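Local coordinates for possible TctC subunit of the Tripartite Tricarboxylate Transport(TTT) Family (Rhodopseudomonas palustris, PDB 6HKE), which binds malate in the periplasm and probably delivers it to its membrane transporter for uptake of C4-dicarboxylates, at residues A[97-102]-A[293-298]; A[110-115]-A[191-196]. The protein carries 2 engineered substitutions. One frame throughout, in Å; residues are numbered along the deposited sequence.

Interaction 1 (A[97-102]-A[293-298])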
ATOM      1  N   ARG A  97      -4.332  -4.048  17.130  1.00 23.90           N
ATOM      2  CA  ARG A  97      -3.119  -3.209  17.253  1.00 25.94           C
ATOM      3  C   ARG A  97      -2.136  -3.753  16.215  1.00 26.92           C
ATOM      4  O   ARG A  97      -1.791  -4.931  16.234  1.00 27.47           O
ATOM      5  CB  ARG A  97      -2.627  -3.285  18.703  1.00 26.20           C
ATOM      6  CG  ARG A  97      -3.743  -3.102  19.735  1.00 26.66           C
ATOM      7  CD  ARG A  97      -3.409  -3.593  21.131  1.00 26.90           C
ATOM      8  NE  ARG A  97      -3.218  -5.034  21.136  1.00 27.43           N
ATOM      9  CZ  ARG A  97      -2.656  -5.731  22.121  1.00 29.96           C
ATOM     10  NH1 ARG A  97      -2.215  -5.119  23.213  1.00 29.85           N
ATOM     11  NH2 ARG A  97      -2.532  -7.046  22.012  1.00 28.91           N
ATOM     12  N   PRO A  98      -1.704  -2.974  15.210  1.00 25.65           N
ATOM     13  CA  PRO A  98      -0.808  -3.525  14.197  1.00 26.60           C
ATOM     14  C   PRO A  98       0.556  -3.942  14.761  1.00 27.62           C
ATOM     15  O   PRO A  98       1.153  -4.805  14.158  1.00 29.84           O
ATOM     16  CB  PRO A  98      -0.646  -2.401  13.176  1.00 25.32           C
ATOM     17  CG  PRO A  98      -1.822  -1.492  13.432  1.00 25.59           C
ATOM     18  CD  PRO A  98      -2.115  -1.596  14.919  1.00 25.72           C
ATOM     19  N   ASP A  99       1.005  -3.345  15.873  1.00 28.33           N
ATOM     20  CA  ASP A  99       2.287  -3.724  16.539  1.00 29.50           C
ATOM     21  C   ASP A  99       2.106  -5.015  17.337  1.00 29.44           C
ATOM     22  O   ASP A  99       2.988  -5.862  17.242  1.00 33.42           O
ATOM     23  CB  ASP A  99       2.909  -2.622  17.409  1.00 29.90           C
ATOM     24  CG  ASP A  99       1.967  -1.787  18.264  1.00 31.26           C
ATOM     25  OD1 ASP A  99       0.736  -1.895  18.088  1.00 29.40           O
ATOM     26  OD2 ASP A  99       2.491  -0.993  19.073  1.00 33.75           O
ATOM     27  N   LYS A 100       1.005  -5.181  18.065  1.00 28.95           N
ATOM     28  CA  LYS A 100       0.923  -6.176  19.159  1.00 28.25           C
ATOM     29  C   LYS A 100       0.017  -7.361  18.817  1.00 26.60           C
ATOM     30  O   LYS A 100       0.116  -8.383  19.514  1.00 25.98           O
ATOM     31  CB  LYS A 100       0.453  -5.469  20.428  1.00 32.68           C
ATOM     32  CG  LYS A 100       1.499  -4.547  21.041  1.00 35.12           C
ATOM     33  CD  LYS A 100       0.964  -3.738  22.206  1.00 38.16           C
ATOM     34  CE  LYS A 100       2.062  -3.128  23.046  1.00 40.36           C
ATOM     35  NZ  LYS A 100       2.668  -1.961  22.366  1.00 43.33           N
ATOM     36  N   ASP A 101      -0.820  -7.280  17.784  1.00 27.20           N
ATOM     37  CA  ASP A 101      -1.744  -8.397  17.441  1.00 25.76           C
ATOM     38  C   ASP A 101      -1.172  -9.207  16.267  1.00 24.80           C
ATOM     39  O   ASP A 101      -1.901 -10.066  15.738  1.00 24.23           O
ATOM     40  CB  ASP A 101      -3.159  -7.853  17.248  1.00 25.68           C
ATOM     41  CG  ASP A 101      -3.804  -7.480  18.568  1.00 26.14           C
ATOM     42  OD1 ASP A 101      -3.637  -8.257  19.528  1.00 30.47           O
ATOM     43  OD2 ASP A 101      -4.451  -6.421  18.637  1.00 25.94           O
ATOM     44  N   PHE A 102       0.099  -8.975  15.914  1.00 23.85           N
ATOM     45  CA  PHE A 102       0.790  -9.605  14.761  1.00 23.17           C
ATOM     46  C   PHE A 102       2.252  -9.866  15.094  1.00 25.03           C
ATOM     47  O   PHE A 102       2.889  -9.080  15.836  1.00 25.02           O
ATOM     48  CB  PHE A 102       0.701  -8.748  13.496  1.00 21.84           C
ATOM     49  CG  PHE A 102      -0.723  -8.520  13.077  1.00 21.32           C
ATOM     50  CD1 PHE A 102      -1.419  -9.490  12.382  1.00 20.61           C
ATOM     51  CD2 PHE A 102      -1.402  -7.388  13.490  1.00 20.99           C
ATOM     52  CE1 PHE A 102      -2.756  -9.305  12.051  1.00 20.95           C
ATOM     53  CE2 PHE A 102      -2.732  -7.203  13.152  1.00 21.39           C
ATOM     54  CZ  PHE A 102      -3.404  -8.152  12.416  1.00 20.39           C
ATOM     55  N   LEU A 293       9.135  -0.295  11.306  1.00 24.52           N
ATOM     56  CA  LEU A 293       8.327   0.470  10.320  1.00 25.09           C
ATOM     57  C   LEU A 293       6.905   0.617  10.854  1.00 23.83           C
ATOM     58  O   LEU A 293       6.358   1.710  10.714  1.00 22.91           O
ATOM     59  CB  LEU A 293       8.294  -0.235   8.957  1.00 25.89           C
ATOM     60  CG  LEU A 293       9.466   0.035   8.018  1.00 27.14           C
ATOM     61  CD1 LEU A 293       9.318  -0.775   6.738  1.00 28.79           C
ATOM     62  CD2 LEU A 293       9.601   1.516   7.688  1.00 27.43           C
ATOM     63  N   VAL A 294       6.329  -0.441  11.426  1.00 23.65           N
ATOM     64  CA  VAL A 294       4.960  -0.370  12.019  1.00 24.08           C
ATOM     65  C   VAL A 294       4.969   0.693  13.131  1.00 25.19           C
ATOM     66  O   VAL A 294       4.073   1.570  13.134  1.00 25.35           O
ATOM     67  CB  VAL A 294       4.445  -1.741  12.508  1.00 23.86           C
ATOM     68  CG1 VAL A 294       3.203  -1.614  13.388  1.00 23.45           C
ATOM     69  CG2 VAL A 294       4.131  -2.681  11.356  1.00 25.63           C
ATOM     70  N   GLN A 295       5.955   0.660  14.028  1.00 27.93           N
ATOM     71  CA  GLN A 295       6.028   1.596  15.187  1.00 28.70           C
ATOM     72  C   GLN A 295       6.097   3.037  14.661  1.00 26.57           C
ATOM     73  O   GLN A 295       5.281   3.872  15.106  1.00 22.90           O
ATOM     74  CB  GLN A 295       7.211   1.261  16.095  1.00 31.66           C
ATOM     75  CG  GLN A 295       6.989   1.670  17.538  1.00 36.45           C
ATOM     76  CD  GLN A 295       5.948   0.828  18.239  1.00 42.24           C
ATOM     77  OE1 GLN A 295       5.749  -0.361  17.949  1.00 44.09           O
ATOM     78  NE2 GLN A 295       5.282   1.445  19.204  1.00 44.53           N
ATOM     79  N   GLU A 296       6.997   3.299  13.710  1.00 26.73           N
ATOM     80  CA  GLU A 296       7.221   4.645  13.113  1.00 28.13           C
ATOM     81  C   GLU A 296       5.974   5.098  12.350  1.00 27.55           C
ATOM     82  O   GLU A 296       5.589   6.259  12.505  1.00 25.46           O
ATOM     83  CB  GLU A 296       8.441   4.627  12.196  1.00 30.01           C
ATOM     84  CG  GLU A 296       9.745   4.612  12.964  1.00 32.81           C
ATOM     85  CD  GLU A 296      10.968   4.248  12.140  1.00 37.04           C
ATOM     86  OE1 GLU A 296      10.797   3.707  11.024  1.00 40.82           O
ATOM     87  OE2 GLU A 296      12.100   4.498  12.623  1.00 39.07           O
ATOM     88  N   GLU A 297       5.358   4.210  11.563  1.00 28.42           N
ATOM     89  CA  GLU A 297       4.128   4.547  10.799  1.00 28.54           C
ATOM     90  C   GLU A 297       3.005   4.901  11.778  1.00 27.26           C
ATOM     91  O   GLU A 297       2.350   5.920  11.554  1.00 25.19           O
ATOM     92  CB  GLU A 297       3.686   3.428   9.853  1.00 27.71           C
ATOM     93  CG  GLU A 297       3.097   3.960   8.554  1.00 27.23           C
ATOM     94  CD  GLU A 297       3.972   4.972   7.819  1.00 28.45           C
ATOM     95  OE1 GLU A 297       3.540   6.136   7.692  1.00 29.58           O
ATOM     96  OE2 GLU A 297       5.081   4.608   7.365  1.00 25.40           O
ATOM     97  N   ILE A 298       2.804   4.119  12.835  1.00 27.56           N
ATOM     98  CA  ILE A 298       1.721   4.396  13.828  1.00 29.86           C
ATOM     99  C   ILE A 298       1.891   5.830  14.355  1.00 30.63           C
ATOM    100  O   ILE A 298       0.882   6.560  14.349  1.00 33.73           O
ATOM    101  CB  ILE A 298       1.684   3.347  14.961  1.00 29.24           C
ATOM    102  CG1 ILE A 298       1.177   1.996  14.452  1.00 28.57           C
ATOM    103  CG2 ILE A 298       0.861   3.844  16.147  1.00 29.77           C
ATOM    104  CD1 ILE A 298       1.174   0.876  15.481  1.00 27.85           C
TER
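The loop that leads into strand 102-118 rests here on helix 287-305, the last helix of the chain. Pro-98 and Asp-99 supply the loop side. Val-294, Gln-295 and Ile-298 supply the helix side, and the spacing of Val-294 and Ile-298 is one helical turn. Val-294 CG1 is the central atom. It lies anti to its backbone N (chi1 167°), where it meets Pro-98 CB at 3.9 Å and the backbone N of Asp-99 at 3.7 Å. One turn on, Ile-298 reaches in with CD1. That methyl lies 4.2 Å from Pro-98 CD and 3.8 Å from Asp-99 OD1, and the Ile-298 and Asp-99 side chains cross at about a right angle. OD1 of Asp-99 thus faces the Ile-298 methyl, while OD2 lies by the Gln-295 amide. Asp-99 OD2 is 3.5 Å from Gln-295 OE1, with the two planes 49° apart. This is a contact and not a hydrogen bond; none joins the segments. Lys-100 NZ makes a weak salt bridge to the same OD2, which probably eases the meeting of two oxygens. The loop holds its own shape. Asp-101 N bonds to Arg-97 O at 3.0 Å and closes an alpha-turn around Pro-98, Asp-99 and Lys-100. Arg-97 grips the Asp-101 carboxylate side-on through NE and NH2, from above its plane. Lys-100 CB lies over the centre of the Arg-97 guanidinium, 3.5 Å above its plane. Behind the contact, Pro-98 and Ile-298 both touch Val-88 of helix 82-90, and Val-294 touches Trp-238 and Phe-242 of strand 236-244. The arrangement is that of an alpha-turn packed on an amphipathic helix, here the C-terminal helix of a type II periplasmic binding protein.

Interaction 2 (A[110-115]-A[191-196]); sequences EMPVLL and DQIVNA. With MLT (D-malate), chain D; LMR ((2S)-2-hydroxybutanedioic acid), chain E.
Met-111 reaches across from strand 102-118 to the start of helix 193-201, and its side chain crosses those of Gln-192 and Val-194 at about a right angle. SD touches Val-194 CG2 at 3.5 Å and Gln-192 CB at 3.6 Å, while CE lies against both methyls of Val-194. Nearer the strand, Met-111 CB meets Ile-193 CG2 at 3.6 Å. Its chi1 (69°) sets CG between the backbone N and the carbonyl carbon; the extended chi2 then carries SD on to the helix start. An alanine here would probably leave the Val-194 methyls without SD and CE and Gln-192 CB without SD, opening a gap beside them. Ile-193 is bracketed: CG2 and CD1 approach the Pro-112 ring, and CG1 meets Leu-114 CD1 at 4.0 Å. The same Leu-114 methyl also touches Ala-196 CB. The backbones fix this register. Leu-114 N to Asp-191 O and Asp-191 N to Leu-114 O, each 2.8 Å, form an antiparallel hydrogen-bonded pair. Val-113 and Gln-192 form the adjoining non-hydrogen-bonded pair. Ile-193 N then bonds to Pro-112 O at 3.1 Å, just as the chain turns into the helix with Gln-192 at its N-cap. Gln-192 extends beyond CG to the pocket, where the two malates overlap in one site. Its NE2 donates a hydrogen bond to O2 of (2S)-malate at 2.7 Å, and a weak one to the D-malate hydroxyl O3. On the other face of the sheet, Asp-191 OD1 bonds to Thr-174 OG1, and Thr-174 N binds either malate. Val-113 packs on Val-150, whose N does the same. The chemistry implies a division of labour: sulfur and aliphatic carbon hold the base of Gln-192, while its NE2 is turned to the ligand hydroxyl.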
ATOM      1  N   GLU A 110       8.709  -1.492  -0.694  1.00 29.09           N
ATOM      2  CA  GLU A 110       8.451  -0.083  -0.335  1.00 32.68           C
ATOM      3  C   GLU A 110       8.379   0.644  -1.666  1.00 28.83           C
ATOM      4  O   GLU A 110       9.143   0.282  -2.577  1.00 28.70           O
ATOM      5  CB  GLU A 110       9.552   0.468   0.575  1.00 39.78           C
ATOM      6  CG  GLU A 110       9.234   1.831   1.172  1.00 48.25           C
ATOM      7  CD  GLU A 110       9.903   2.099   2.514  1.00 55.06           C
ATOM      8  OE1 GLU A 110      10.935   1.420   2.811  1.00 54.78           O
ATOM      9  OE2 GLU A 110       9.377   2.970   3.274  1.00 54.88           O
ATOM     10  N   MET A 111       7.444   1.570  -1.791  1.00 27.59           N
ATOM     11  CA  MET A 111       7.264   2.331  -3.038  1.00 27.18           C
ATOM     12  C   MET A 111       6.619   3.676  -2.721  1.00 26.20           C
ATOM     13  O   MET A 111       5.852   3.812  -1.763  1.00 22.73           O
ATOM     14  CB  MET A 111       6.379   1.521  -3.985  1.00 26.99           C
ATOM     15  CG  MET A 111       4.940   1.414  -3.522  1.00 26.66           C
ATOM     16  SD  MET A 111       4.010   0.327  -4.617  1.00 29.68           S
ATOM     17  CE  MET A 111       4.451  -1.291  -3.991  1.00 29.40           C
ATOM     18  N   PRO A 112       6.898   4.708  -3.542  1.00 26.20           N
ATOM     19  CA  PRO A 112       6.189   5.972  -3.416  1.00 26.17           C
ATOM     20  C   PRO A 112       4.728   5.892  -3.886  1.00 25.90           C
ATOM     21  O   PRO A 112       4.318   4.972  -4.597  1.00 27.10           O
ATOM     22  CB  PRO A 112       7.016   6.929  -4.268  1.00 25.34           C
ATOM     23  CG  PRO A 112       7.639   6.029  -5.314  1.00 27.18           C
ATOM     24  CD  PRO A 112       7.921   4.726  -4.598  1.00 26.90           C
ATOM     25  N   VAL A 113       3.984   6.871  -3.411  1.00 25.29           N
ATOM     26  CA  VAL A 113       2.577   7.177  -3.755  1.00 25.40           C
ATOM     27  C   VAL A 113       2.583   8.382  -4.701  1.00 27.16           C
ATOM     28  O   VAL A 113       3.405   9.325  -4.485  1.00 26.48           O
ATOM     29  CB  VAL A 113       1.799   7.484  -2.468  1.00 25.50           C
ATOM     30  CG1 VAL A 113       0.491   8.208  -2.736  1.00 26.60           C
ATOM     31  CG2 VAL A 113       1.574   6.220  -1.662  1.00 26.32           C
ATOM     32  N   LEU A 114       1.658   8.362  -5.663  1.00 26.54           N
ATOM     33  CA  LEU A 114       1.448   9.386  -6.707  1.00 25.87           C
ATOM     34  C   LEU A 114       0.048   9.974  -6.567  1.00 25.84           C
ATOM     35  O   LEU A 114      -0.897   9.203  -6.346  1.00 24.11           O
ATOM     36  CB  LEU A 114       1.568   8.707  -8.069  1.00 28.73           C
ATOM     37  CG  LEU A 114       2.991   8.391  -8.499  1.00 30.80           C
ATOM     38  CD1 LEU A 114       3.003   7.483  -9.710  1.00 33.96           C
ATOM     39  CD2 LEU A 114       3.729   9.679  -8.814  1.00 34.65           C
ATOM     40  N   LEU A 115      -0.076  11.283  -6.775  1.00 25.87           N
ATOM     41  CA  LEU A 115      -1.385  11.950  -6.949  1.00 25.53           C
ATOM     42  C   LEU A 115      -1.772  11.816  -8.418  1.00 25.06           C
ATOM     43  O   LEU A 115      -1.054  12.371  -9.236  1.00 30.49           O
ATOM     44  CB  LEU A 115      -1.246  13.407  -6.523  1.00 25.29           C
ATOM     45  CG  LEU A 115      -2.456  14.275  -6.813  1.00 26.07           C
ATOM     46  CD1 LEU A 115      -3.708  13.690  -6.172  1.00 25.89           C
ATOM     47  CD2 LEU A 115      -2.200  15.692  -6.344  1.00 27.30           C
ATOM     48  N   ASP A 191      -2.273   6.968  -5.246  1.00 26.05           N
ATOM     49  CA  ASP A 191      -2.085   5.511  -5.447  1.00 26.34           C
ATOM     50  C   ASP A 191      -0.596   5.142  -5.358  1.00 24.13           C
ATOM     51  O   ASP A 191       0.263   5.962  -5.638  1.00 22.91           O
ATOM     52  CB  ASP A 191      -2.766   5.077  -6.742  1.00 28.00           C
ATOM     53  CG  ASP A 191      -3.105   3.591  -6.838  1.00 30.95           C
ATOM     54  OD1 ASP A 191      -2.954   2.876  -5.828  1.00 31.00           O
ATOM     55  OD2 ASP A 191      -3.514   3.154  -7.945  1.00 34.61           O
ATOM     56  N   GLN A 192      -0.343   3.908  -4.950  1.00 23.62           N
ATOM     57  CA  GLN A 192       0.973   3.240  -5.008  1.00 24.88           C
ATOM     58  C   GLN A 192       1.436   3.150  -6.473  1.00 26.21           C
ATOM     59  O   GLN A 192       0.626   2.844  -7.374  1.00 24.37           O
ATOM     60  CB  GLN A 192       0.837   1.889  -4.301  1.00 26.23           C
ATOM     61  CG  GLN A 192       0.741   2.042  -2.789  1.00 26.65           C
ATOM     62  CD  GLN A 192       0.121   0.849  -2.121  1.00 26.22           C
ATOM     63  OE1 GLN A 192       0.831  -0.043  -1.658  1.00 26.41           O
ATOM     64  NE2 GLN A 192      -1.208   0.809  -2.113  1.00 26.26           N
ATOM     65  N   ILE A 193       2.724   3.400  -6.691  1.00 26.52           N
ATOM     66  CA  ILE A 193       3.333   3.515  -8.039  1.00 26.05           C
ATOM     67  C   ILE A 193       3.103   2.221  -8.837  1.00 25.42           C
ATOM     68  O   ILE A 193       2.850   2.349 -10.047  1.00 27.23           O
ATOM     69  CB  ILE A 193       4.821   3.916  -7.909  1.00 26.68           C
ATOM     70  CG1 ILE A 193       5.412   4.318  -9.259  1.00 27.64           C
ATOM     71  CG2 ILE A 193       5.635   2.829  -7.243  1.00 25.08           C
ATOM     72  CD1 ILE A 193       6.738   5.015  -9.153  1.00 30.12           C
ATOM     73  N   VAL A 194       3.184   1.032  -8.226  1.00 25.60           N
ATOM     74  CA  VAL A 194       3.013  -0.256  -8.976  1.00 28.23           C
ATOM     75  C   VAL A 194       1.615  -0.322  -9.593  1.00 24.69           C
ATOM     76  O   VAL A 194       1.493  -0.857 -10.665  1.00 25.55           O
ATOM     77  CB  VAL A 194       3.291  -1.527  -8.149  1.00 30.26           C
ATOM     78  CG1 VAL A 194       4.739  -1.601  -7.719  1.00 31.86           C
ATOM     79  CG2 VAL A 194       2.368  -1.656  -6.963  1.00 33.20           C
ATOM     80  N   ASN A 195       0.592   0.215  -8.951  1.00 25.67           N
ATOM     81  CA  ASN A 195      -0.748   0.266  -9.583  1.00 27.31           C
ATOM     82  C   ASN A 195      -0.773   1.318 -10.693  1.00 27.61           C
ATOM     83  O   ASN A 195      -1.387   1.044 -11.739  1.00 31.75           O
ATOM     84  CB  ASN A 195      -1.850   0.598  -8.588  1.00 29.30           C
ATOM     85  CG  ASN A 195      -3.195   0.124  -9.086  1.00 30.31           C
ATOM     86  OD1 ASN A 195      -3.295  -0.957  -9.664  1.00 30.76           O
ATOM     87  ND2 ASN A 195      -4.222   0.922  -8.854  1.00 30.94           N
ATOM     88  N   ALA A 196      -0.159   2.481 -10.470  1.00 25.79           N
ATOM     89  CA  ALA A 196      -0.321   3.674 -11.330  1.00 27.16           C
ATOM     90  C   ALA A 196       0.454   3.502 -12.651  1.00 28.83           C
ATOM     91  O   ALA A 196       0.007   4.050 -13.678  1.00 28.07           O
ATOM     92  CB  ALA A 196       0.135   4.898 -10.584  1.00 28.50           C
TER
HETATM   93  C1  MLT D 401      -4.542   0.664  -0.554  0.50 25.58           C
HETATM   94  O1  MLT D 401      -4.089   0.739   0.610  0.50 27.17           O
HETATM   95  O2  MLT D 401      -4.955   1.690  -1.140  0.50 27.40           O
HETATM   96  C2  MLT D 401      -4.617  -0.694  -1.214  0.50 24.87           C
HETATM   97  O3  MLT D 401      -3.416  -1.492  -1.189  0.50 24.46           O
HETATM   98  C3  MLT D 401      -4.911  -0.587  -2.681  0.50 25.36           C
HETATM   99  C4  MLT D 401      -4.995  -2.024  -3.125  0.50 25.30           C
HETATM  100  O4  MLT D 401      -4.047  -2.815  -2.869  0.50 23.34           O
HETATM  101  O5  MLT D 401      -6.052  -2.353  -3.702  0.50 25.36           O
HETATM  102  C1  LMR E 402      -4.554   0.927  -0.743  0.50 21.59           C
HETATM  103  O1A LMR E 402      -4.566   0.483   0.416  0.50 22.44           O
HETATM  104  O1B LMR E 402      -4.708   2.140  -1.043  0.50 21.49           O
HETATM  105  C2  LMR E 402      -4.313  -0.079  -1.880  0.50 21.68           C
HETATM  106  O2  LMR E 402      -3.181  -0.922  -1.692  0.50 21.27           O
HETATM  107  C3  LMR E 402      -5.515  -0.997  -2.121  0.50 22.34           C
HETATM  108  C4  LMR E 402      -5.045  -2.107  -3.046  0.50 22.43           C
HETATM  109  O4A LMR E 402      -5.544  -2.160  -4.185  0.50 23.07           O
HETATM  110  O4B LMR E 402      -4.150  -2.888  -2.640  0.50 20.64           O

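In the fold
The centre of interaction 1 lies about 15 Å from the centre of the chain, that of interaction 2 about 8 Å, and the two centres are 21 Å apart. They are joined through one element: the loop that carries Pro-98 and Asp-99 leads into strand 102-118, which carries residues 110-115. Strand 236-244, paired with that strand, also touches Val-294 of interaction 1. The chemistry follows the place. The 97-102 contact has a buried apolar part but a polar, partly exposed margin, and no hydrogen bond crosses it. The 110-115 contact is buried sheet core, tied by backbone bonds, and reaches malate directly. Pro-98, by contrast, is about 13 Å from the ligand by its side chain.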